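Local coordinates for protein dihydrodipicolinate synthase (PDB 4XKY) that probably condenses pyruvate with an aldehyde through a Schiff base, as a tetrameric dihydrodipicolinate synthase of the DapA family, at residues Lys290-Lys293 and Ala294-Asn297. Numbering follows the deposited sequence.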
ATOM      1  N   LYS A 290     -11.803 -31.712   3.565  1.00 34.00           N
ATOM      2  CA  LYS A 290     -10.458 -31.394   4.015  1.00 33.95           C
ATOM      3  C   LYS A 290     -10.438 -30.865   5.421  1.00 32.07           C
ATOM      4  O   LYS A 290      -9.502 -31.120   6.166  1.00 31.98           O
ATOM      5  CB  LYS A 290      -9.819 -30.337   3.137  1.00 36.13           C
ATOM      6  CG  LYS A 290      -9.439 -30.832   1.761  1.00 40.96           C
ATOM      7  CD  LYS A 290      -8.565 -29.804   1.074  1.00 45.17           C
ATOM      8  CE  LYS A 290      -8.673 -29.919  -0.423  1.00 50.58           C
ATOM      9  NZ  LYS A 290      -7.930 -31.100  -0.941  1.00 55.46           N
ATOM     10  N   ILE A 291     -11.431 -30.059   5.774  1.00 29.86           N
ATOM     11  CA  ILE A 291     -11.467 -29.520   7.106  1.00 28.11           C
ATOM     12  C   ILE A 291     -11.712 -30.685   8.074  1.00 28.51           C
ATOM     13  O   ILE A 291     -11.083 -30.745   9.092  1.00 27.78           O
ATOM     14  CB  ILE A 291     -12.534 -28.404   7.266  1.00 27.09           C
ATOM     15  CG1 ILE A 291     -12.141 -27.168   6.450  1.00 26.27           C
ATOM     16  CG2 ILE A 291     -12.709 -28.042   8.733  1.00 26.68           C
ATOM     17  CD1 ILE A 291     -11.079 -26.294   7.066  1.00 25.93           C
ATOM     18  N   TRP A 292     -12.616 -31.608   7.756  1.00 30.29           N
ATOM     19  CA  TRP A 292     -12.873 -32.767   8.630  1.00 32.96           C
ATOM     20  C   TRP A 292     -11.580 -33.588   8.872  1.00 36.16           C
ATOM     21  O   TRP A 292     -11.239 -33.911  10.016  1.00 35.95           O
ATOM     22  CB  TRP A 292     -14.008 -33.631   8.053  1.00 33.07           C
ATOM     23  CG  TRP A 292     -14.305 -34.909   8.809  1.00 34.15           C
ATOM     24  CD1 TRP A 292     -14.274 -36.169   8.301  1.00 35.07           C
ATOM     25  CD2 TRP A 292     -14.711 -35.039  10.184  1.00 34.25           C
ATOM     26  NE1 TRP A 292     -14.613 -37.082   9.271  1.00 35.70           N
ATOM     27  CE2 TRP A 292     -14.875 -36.417  10.441  1.00 36.10           C
ATOM     28  CE3 TRP A 292     -14.914 -34.128  11.229  1.00 34.88           C
ATOM     29  CZ2 TRP A 292     -15.258 -36.919  11.709  1.00 36.89           C
ATOM     30  CZ3 TRP A 292     -15.295 -34.623  12.497  1.00 36.71           C
ATOM     31  CH2 TRP A 292     -15.465 -36.009  12.715  1.00 36.70           C
ATOM     32  N   LYS A 293     -10.856 -33.884   7.794  1.00 38.53           N
ATOM     33  CA  LYS A 293      -9.549 -34.565   7.876  1.00 41.85           C
ATOM     34  C   LYS A 293      -8.587 -33.831   8.792  1.00 38.63           C
ATOM     35  O   LYS A 293      -7.900 -34.426   9.634  1.00 36.35           O
ATOM     36  CB  LYS A 293      -8.926 -34.670   6.476  1.00 47.06           C
ATOM     37  CG  LYS A 293      -7.503 -35.217   6.419  1.00 53.43           C
ATOM     38  CD  LYS A 293      -7.445 -36.644   6.943  1.00 60.04           C
ATOM     39  CE  LYS A 293      -6.097 -37.305   6.706  1.00 64.38           C
ATOM     40  NZ  LYS A 293      -6.316 -38.750   6.430  1.00 68.58           N
ATOM     41  N   ALA A 294      -8.507 -32.525   8.606  1.00 37.42           N
ATOM     42  CA  ALA A 294      -7.691 -31.703   9.484  1.00 36.75           C
ATOM     43  C   ALA A 294      -8.114 -31.843  10.957  1.00 36.62           C
ATOM     44  O   ALA A 294      -7.252 -31.938  11.845  1.00 35.88           O
ATOM     45  CB  ALA A 294      -7.764 -30.246   9.061  1.00 36.99           C
ATOM     46  N   LEU A 295      -9.426 -31.832  11.212  1.00 34.74           N
ATOM     47  CA  LEU A 295      -9.923 -31.927  12.580  1.00 35.77           C
ATOM     48  C   LEU A 295      -9.580 -33.275  13.178  1.00 37.55           C
ATOM     49  O   LEU A 295      -9.154 -33.336  14.315  1.00 35.91           O
ATOM     50  CB  LEU A 295     -11.434 -31.719  12.676  1.00 35.50           C
ATOM     51  CG  LEU A 295     -11.971 -30.290  12.647  1.00 34.60           C
ATOM     52  CD1 LEU A 295     -13.489 -30.352  12.531  1.00 33.82           C
ATOM     53  CD2 LEU A 295     -11.575 -29.515  13.903  1.00 34.45           C
ATOM     54  N   GLN A 296      -9.725 -34.344  12.400  1.00 39.06           N
ATOM     55  CA  GLN A 296      -9.384 -35.669  12.891  1.00 41.55           C
ATOM     56  C   GLN A 296      -7.888 -35.815  13.192  1.00 43.41           C
ATOM     57  O   GLN A 296      -7.506 -36.599  14.054  1.00 42.31           O
ATOM     58  CB  GLN A 296      -9.781 -36.728  11.891  1.00 43.69           C
ATOM     59  CG  GLN A 296     -11.269 -36.855  11.610  1.00 45.11           C
ATOM     60  CD  GLN A 296     -11.511 -37.846  10.476  1.00 49.11           C
ATOM     61  OE1 GLN A 296     -10.990 -37.672   9.373  1.00 53.56           O
ATOM     62  NE2 GLN A 296     -12.270 -38.909  10.750  1.00 49.69           N
ATOM     63  N   ASN A 297      -7.056 -35.083  12.465  1.00 44.26           N
ATOM     64  CA  ASN A 297      -5.613 -35.065  12.709  1.00 47.19           C
ATOM     65  C   ASN A 297      -5.170 -34.219  13.894  1.00 48.45           C
ATOM     66  O   ASN A 297      -4.062 -34.390  14.377  1.00 49.33           O
ATOM     67  CB  ASN A 297      -4.866 -34.579  11.476  1.00 47.80           C
ATOM     68  CG  ASN A 297      -4.800 -35.621  10.385  1.00 51.05           C
ATOM     69  OD1 ASN A 297      -5.153 -36.787  10.575  1.00 55.71           O
ATOM     70  ND2 ASN A 297      -4.341 -35.204   9.228  1.00 53.02           N
TER
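Gln296 lays its side chain over one face of the Trp292 indole, one helical turn back. Its CB sits 3.7 Å from both Trp292 O and Lys293 O. With CG anti to its own carbonyl carbon (chi1 -64°), the chain turns back along the helix: CG lies over the six-membered ring, 4.0 Å from that ring's centroid, as a CH-pi contact. Beyond it CD comes 3.4 Å from Trp292 NE1, and the amide stacks on the indole with the two planes 27° apart. At the tip, NE2 lies 3.3 Å from Trp292 NE1; both are donors, so contact here is by stacking. OE1, the other branch of the amide, lies as close to Lys293 CA as to Trp292 NE1.

All this happens on the closing helix 285-298, which follows the TIM barrel in sequence and packs through Ile291 and Leu295 against helix 257-268. Its i to i+4 bonds run unbroken here, Gln296 N donating to Trp292 O at 2.9 Å. Leu295 CD1 approaches the indole obliquely, 4.2 Å from Trp292 CE3, while Trp292 also touches Leu268. One residue further on, the Lys293 chain, bent at chi2 (62°), brings CE within 3.7 Å of Asn297 ND2.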